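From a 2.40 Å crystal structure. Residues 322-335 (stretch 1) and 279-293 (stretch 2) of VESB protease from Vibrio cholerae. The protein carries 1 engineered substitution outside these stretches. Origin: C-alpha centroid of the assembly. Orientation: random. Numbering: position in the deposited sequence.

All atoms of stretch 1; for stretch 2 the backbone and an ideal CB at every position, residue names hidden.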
# COMPACT_ATOMS: atom_id res chain seq x y z
N TYR A 322 -20.98 -19.64 14.58
CA TYR A 322 -20.79 -19.74 13.14
C TYR A 322 -20.88 -18.37 12.50
O TYR A 322 -21.97 -17.87 12.23
CB TYR A 322 -21.85 -20.67 12.54
CG TYR A 322 -21.67 -22.12 12.93
CD1 TYR A 322 -20.44 -22.76 12.73
CD2 TYR A 322 -22.71 -22.87 13.46
CE1 TYR A 322 -20.25 -24.08 13.06
CE2 TYR A 322 -22.53 -24.20 13.80
CZ TYR A 322 -21.30 -24.79 13.59
OH TYR A 322 -21.07 -26.10 13.91
N ARG A 323 -19.72 -17.76 12.24
CA ARG A 323 -19.67 -16.41 11.70
C ARG A 323 -18.25 -15.99 11.32
O ARG A 323 -17.30 -16.75 11.47
CB ARG A 323 -20.27 -15.41 12.71
CG ARG A 323 -19.64 -15.43 14.10
CD ARG A 323 -20.38 -14.48 15.04
NE ARG A 323 -19.50 -13.79 15.99
CZ ARG A 323 -18.61 -12.84 15.66
NH1 ARG A 323 -18.44 -12.47 14.39
NH2 ARG A 323 -17.87 -12.26 16.60
N GLN A 324 -18.13 -14.77 10.80
CA GLN A 324 -16.83 -14.19 10.52
C GLN A 324 -16.31 -13.45 11.74
O GLN A 324 -17.00 -12.61 12.29
CB GLN A 324 -16.95 -13.19 9.41
CG GLN A 324 -17.62 -13.73 8.17
CD GLN A 324 -17.26 -12.91 6.94
OE1 GLN A 324 -16.07 -12.75 6.61
NE2 GLN A 324 -18.28 -12.37 6.28
N TYR A 325 -15.09 -13.76 12.12
CA TYR A 325 -14.44 -13.05 13.20
C TYR A 325 -13.39 -12.14 12.58
O TYR A 325 -12.58 -12.58 11.77
CB TYR A 325 -13.77 -14.02 14.18
CG TYR A 325 -14.75 -14.87 14.96
CD1 TYR A 325 -15.38 -15.97 14.38
CD2 TYR A 325 -15.04 -14.57 16.30
CE1 TYR A 325 -16.27 -16.75 15.11
CE2 TYR A 325 -15.93 -15.35 17.03
CZ TYR A 325 -16.53 -16.43 16.43
OH TYR A 325 -17.41 -17.19 17.15
N GLN A 326 -13.43 -10.87 12.96
CA GLN A 326 -12.42 -9.92 12.55
C GLN A 326 -12.17 -8.93 13.65
O GLN A 326 -12.97 -8.02 13.87
CB GLN A 326 -12.87 -9.17 11.30
CG GLN A 326 -11.75 -8.35 10.67
CD GLN A 326 -12.21 -7.59 9.46
OE1 GLN A 326 -11.98 -8.01 8.32
NE2 GLN A 326 -12.89 -6.47 9.68
N TYR A 327 -11.04 -9.11 14.34
CA TYR A 327 -10.70 -8.23 15.45
C TYR A 327 -9.43 -7.45 15.19
O TYR A 327 -8.39 -8.03 14.90
CB TYR A 327 -10.54 -9.01 16.76
CG TYR A 327 -11.77 -9.73 17.22
CD1 TYR A 327 -12.98 -9.06 17.35
CD2 TYR A 327 -11.72 -11.07 17.55
CE1 TYR A 327 -14.12 -9.73 17.81
CE2 TYR A 327 -12.85 -11.74 18.00
CZ TYR A 327 -14.05 -11.07 18.11
OH TYR A 327 -15.17 -11.74 18.56
N ASP A 328 -9.53 -6.14 15.35
CA ASP A 328 -8.43 -5.21 15.21
C ASP A 328 -7.98 -4.70 16.55
O ASP A 328 -8.78 -4.27 17.36
CB ASP A 328 -8.90 -4.04 14.36
CG ASP A 328 -9.18 -4.45 12.92
OD1 ASP A 328 -8.83 -5.60 12.58
OD2 ASP A 328 -9.73 -3.66 12.13
N PHE A 329 -6.68 -4.74 16.78
CA PHE A 329 -6.11 -4.21 18.00
C PHE A 329 -4.86 -3.39 17.70
O PHE A 329 -4.19 -3.60 16.69
CB PHE A 329 -5.79 -5.33 18.99
CG PHE A 329 -4.88 -6.37 18.42
CD1 PHE A 329 -5.38 -7.41 17.67
CD2 PHE A 329 -3.51 -6.27 18.59
CE1 PHE A 329 -4.54 -8.36 17.12
CE2 PHE A 329 -2.66 -7.22 18.07
CZ PHE A 329 -3.18 -8.26 17.32
N GLU A 330 -4.55 -2.49 18.61
CA GLU A 330 -3.61 -1.44 18.41
C GLU A 330 -2.62 -1.44 19.57
O GLU A 330 -3.02 -1.47 20.75
CB GLU A 330 -4.40 -0.13 18.42
CG GLU A 330 -3.67 1.07 17.89
CD GLU A 330 -4.62 2.08 17.23
OE1 GLU A 330 -4.96 3.10 17.88
OE2 GLU A 330 -5.04 1.85 16.06
N LEU A 331 -1.33 -1.43 19.25
CA LEU A 331 -0.32 -1.20 20.27
C LEU A 331 0.22 0.20 20.06
O LEU A 331 0.54 0.56 18.94
CB LEU A 331 0.81 -2.22 20.20
CG LEU A 331 0.62 -3.61 20.81
CD1 LEU A 331 -0.38 -4.45 20.03
CD2 LEU A 331 1.98 -4.31 20.83
N ILE A 332 0.35 0.95 21.14
CA ILE A 332 0.78 2.34 21.11
C ILE A 332 2.13 2.49 21.82
O ILE A 332 2.32 1.97 22.94
CB ILE A 332 -0.21 3.21 21.86
CG1 ILE A 332 -1.65 2.88 21.47
CG2 ILE A 332 0.08 4.67 21.59
CD1 ILE A 332 -2.67 3.48 22.41
N PHE A 333 3.02 3.25 21.20
CA PHE A 333 4.36 3.48 21.73
C PHE A 333 4.65 4.94 21.75
O PHE A 333 4.24 5.65 20.85
CB PHE A 333 5.42 2.83 20.88
CG PHE A 333 5.20 1.37 20.66
CD1 PHE A 333 4.38 0.93 19.63
CD2 PHE A 333 5.82 0.44 21.47
CE1 PHE A 333 4.19 -0.42 19.41
CE2 PHE A 333 5.63 -0.92 21.25
CZ PHE A 333 4.82 -1.34 20.21
N SER A 334 5.35 5.38 22.79
CA SER A 334 5.83 6.74 22.92
C SER A 334 7.25 6.74 22.43
O SER A 334 7.96 5.75 22.61
CB SER A 334 5.84 7.16 24.38
OG SER A 334 4.59 6.93 24.95
N TYR A 335 7.68 7.85 21.85
CA TYR A 335 9.08 8.01 21.54
C TYR A 335 9.40 9.50 21.50
O TYR A 335 8.49 10.32 21.47
CB TYR A 335 9.42 7.30 20.21
CG TYR A 335 8.98 8.00 18.94
CD1 TYR A 335 7.62 8.26 18.70
CD2 TYR A 335 9.91 8.38 17.96
CE1 TYR A 335 7.20 8.89 17.53
CE2 TYR A 335 9.50 9.01 16.80
CZ TYR A 335 8.15 9.26 16.58
OH TYR A 335 7.73 9.87 15.41
N UNK A 279 8.84 3.09 23.60
CA UNK A 279 8.33 2.60 24.90
C UNK A 279 6.86 2.23 24.77
O UNK A 279 6.03 3.07 24.43
CB UNK A 279 8.51 3.65 26.00
N UNK A 280 6.55 0.98 25.06
CA UNK A 280 5.18 0.48 25.03
C UNK A 280 4.39 1.17 26.12
O UNK A 280 4.71 1.05 27.28
CB UNK A 280 5.14 -1.04 25.20
N UNK A 281 3.34 1.88 25.72
CA UNK A 281 2.60 2.79 26.60
C UNK A 281 1.09 2.56 26.60
O UNK A 281 0.39 3.06 27.48
CB UNK A 281 2.88 4.24 26.19
N UNK A 282 0.58 1.85 25.60
CA UNK A 282 -0.85 1.55 25.55
C UNK A 282 -1.26 0.48 24.55
O UNK A 282 -0.47 0.05 23.70
CB UNK A 282 -1.62 2.83 25.23
N UNK A 283 -2.50 0.03 24.68
CA UNK A 283 -3.11 -0.82 23.69
C UNK A 283 -4.62 -0.70 23.76
O UNK A 283 -5.11 -0.00 24.60
CB UNK A 283 -2.67 -2.27 23.88
N UNK A 284 -5.33 -1.34 22.84
CA UNK A 284 -6.79 -1.25 22.76
C UNK A 284 -7.44 -2.58 23.08
O UNK A 284 -8.60 -2.81 22.73
CB UNK A 284 -7.22 -0.78 21.37
N UNK A 285 -6.71 -3.47 23.74
CA UNK A 285 -7.23 -4.80 24.06
C UNK A 285 -8.54 -4.76 24.84
O UNK A 285 -9.41 -5.58 24.56
CB UNK A 285 -6.19 -5.58 24.86
N UNK A 286 -8.66 -3.83 25.79
CA UNK A 286 -9.92 -3.59 26.53
C UNK A 286 -11.15 -3.50 25.64
O UNK A 286 -12.17 -4.12 25.92
CB UNK A 286 -9.81 -2.30 27.34
N UNK A 287 -11.05 -2.71 24.58
CA UNK A 287 -12.20 -2.45 23.71
C UNK A 287 -12.77 -3.69 23.01
O UNK A 287 -13.91 -3.65 22.57
CB UNK A 287 -11.80 -1.42 22.65
N UNK A 288 -12.01 -4.78 22.91
CA UNK A 288 -12.48 -5.97 22.19
C UNK A 288 -13.33 -6.89 23.06
O UNK A 288 -13.23 -6.83 24.30
CB UNK A 288 -11.28 -6.75 21.64
N UNK A 289 -14.19 -7.74 22.44
CA UNK A 289 -15.11 -8.58 23.25
C UNK A 289 -14.45 -9.72 24.02
O UNK A 289 -13.21 -9.87 24.04
CB UNK A 289 -16.18 -9.18 22.34
N UNK A 290 -15.30 -10.52 24.66
CA UNK A 290 -14.90 -11.68 25.45
C UNK A 290 -14.33 -12.82 24.62
O UNK A 290 -13.50 -13.57 25.10
CB UNK A 290 -16.10 -12.19 26.25
N UNK A 291 -14.79 -12.95 23.37
CA UNK A 291 -14.18 -13.88 22.42
C UNK A 291 -12.66 -13.70 22.32
O UNK A 291 -11.92 -14.66 22.13
CB UNK A 291 -14.81 -13.70 21.04
N UNK A 292 -12.22 -12.45 22.38
CA UNK A 292 -10.82 -12.13 22.17
C UNK A 292 -10.10 -12.16 23.50
O UNK A 292 -10.67 -11.83 24.51
CB UNK A 292 -10.66 -10.77 21.49
N UNK A 293 -8.85 -12.59 23.48
CA UNK A 293 -8.05 -12.67 24.69
C UNK A 293 -6.57 -12.58 24.32
O UNK A 293 -6.19 -12.89 23.20
CB UNK A 293 -8.35 -13.96 25.46

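Residues 324-335 form a strand, and the chain at 279-283 runs antiparallel beside its end, so the first positions are read as a beta pair.

At 279, the backbone exchanges two hydrogen bonds with Ser 334: 279 N to Ser 334 O is 3.0 Å, and Ser 334 N to 279 O is 2.9 Å. CB lies on the face of the Ser 334 side chain, where little else of stretch 1 stands. A beta-branched or small polar residue would suit. Thr 279 stays on that face, its OG1 hydrogen-bonded elsewhere in the structure.

At 280, CB turns to the face holding Leu 331 and Phe 333, 4.0 Å from Phe 333 CE2. An apolar or aromatic side chain is expected. Tyr 280 fits: with chi1 t, its CE1 comes within 3.9 Å of Leu 331 CG, and its ring meets that of Phe 333 obliquely.

Position 281, with psi near -17°, breaks the extended run and is the extra residue of a bulge. Its N and that of 282 both donate to Ile 332 O, at 3.0 and 3.2 Å. CB sits 3.4 Å from Ser 334 OG, so a short hydroxyl side chain is favoured. Thr 281 OG1 accepts from Ser 334 OG at 2.6 Å and itself donates to Thr 279 O.

At 282, the ideal CB would lie 3.1 Å from Ile 332 CD1, which is tight. The smallest residue is best: Gly 282, whose O accepts from Ile 332 N at 2.8 Å.

At 283, CB is 3.3 Å from Glu 330 O, again tight, but the side chain can lead away. A polar residue able to organise the following turn would serve. Asn 283 does so: ND2 donates to Tyr 280 OH, and OD1 accepts from the backbone N of 285.

At 284, CB points toward stretch 1 near Glu 330 N, which meets no backbone acceptor of stretch 2; a short acceptor, Ser, Thr or Asp, would suit. Thr 284, chi1 p, accepts from Glu 330 N through OG1 at 2.8 Å.

At 285, CB points sideways, but a long apolar chain could reach Phe 329 and Leu 331. Phe 285 does, its CE1 3.5 Å from Phe 329 CD2. At 286 and 287, with little contact, small or polar residues would do: Ser 286 and Ser 287.

At 288, CB points toward Tyr 327 and Phe 329. A branched aliphatic suits: Leu 288 puts CD1 3.9 Å from Phe 329 CB. At 289, CB points toward Tyr 327 OH; small or apolar residues would suit, and phi of -72° allows proline. Pro 289 CG rests 3.7 Å from Tyr 327 CE1. Position 290 points away, and almost any residue would do: Ala 290.

At 291, CB is close to Tyr 327 OH with Arg 323 beyond, inviting a short acid. Asp 291 OD2 lies 2.7 Å from Tyr 327 OH and makes a long salt bridge, 3.7 Å, to Arg 323 NH2.

At 292, CB lies over one face of the Tyr 327 ring, suiting an aromatic or large aliphatic; Phe 292 turns its edge toward that face, offset. Position 293, out of reach, is unconstrained: Ser 293.

Stretch 2, residues 279-293: TYTGNTFSSLPADFS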
# COMPACT_ATOMS: atom_id res chain seq x y z
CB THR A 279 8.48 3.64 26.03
OG1 THR A 279 9.84 4.04 26.15
CG2 THR A 279 8.00 3.07 27.36
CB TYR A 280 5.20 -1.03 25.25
CG TYR A 280 3.88 -1.76 25.18
CD1 TYR A 280 2.89 -1.41 24.28
CD2 TYR A 280 3.68 -2.87 25.96
CE1 TYR A 280 1.70 -2.13 24.22
CE2 TYR A 280 2.51 -3.60 25.90
CZ TYR A 280 1.52 -3.23 25.03
OH TYR A 280 0.37 -4.00 25.03
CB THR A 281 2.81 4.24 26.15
OG1 THR A 281 4.17 4.44 25.73
CG2 THR A 281 2.50 5.21 27.23
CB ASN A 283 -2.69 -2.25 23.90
CG ASN A 283 -3.03 -2.73 25.27
OD1 ASN A 283 -4.20 -2.86 25.62
ND2 ASN A 283 -2.01 -3.01 26.06
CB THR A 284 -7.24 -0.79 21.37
OG1 THR A 284 -6.56 -1.56 20.36
CG2 THR A 284 -6.92 0.68 21.18
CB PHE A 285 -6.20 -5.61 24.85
CG PHE A 285 -4.98 -5.97 24.06
CD1 PHE A 285 -5.09 -6.41 22.74
CD2 PHE A 285 -3.73 -5.91 24.64
CE1 PHE A 285 -3.97 -6.77 22.02
CE2 PHE A 285 -2.60 -6.28 23.92
CZ PHE A 285 -2.72 -6.70 22.60
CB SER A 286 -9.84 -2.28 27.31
OG SER A 286 -9.01 -2.43 28.45
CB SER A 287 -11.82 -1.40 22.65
OG SER A 287 -10.93 -1.95 21.69
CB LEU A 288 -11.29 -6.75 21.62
CG LEU A 288 -10.56 -5.99 20.50
CD1 LEU A 288 -9.30 -6.73 20.12
CD2 LEU A 288 -11.49 -5.78 19.31
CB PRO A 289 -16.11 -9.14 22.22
CG PRO A 289 -15.74 -8.60 20.89
CD PRO A 289 -14.45 -7.84 20.99
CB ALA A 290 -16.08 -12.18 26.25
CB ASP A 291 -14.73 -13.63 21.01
CG ASP A 291 -16.20 -13.91 20.89
OD1 ASP A 291 -16.71 -14.79 21.59
OD2 ASP A 291 -16.85 -13.24 20.05
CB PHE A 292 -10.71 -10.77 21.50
CG PHE A 292 -9.31 -10.32 21.28
CD1 PHE A 292 -8.62 -9.64 22.27
CD2 PHE A 292 -8.68 -10.56 20.06
CE1 PHE A 292 -7.32 -9.22 22.06
CE2 PHE A 292 -7.38 -10.13 19.85
CZ PHE A 292 -6.70 -9.47 20.85
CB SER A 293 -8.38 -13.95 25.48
OG SER A 293 -8.41 -15.13 24.66
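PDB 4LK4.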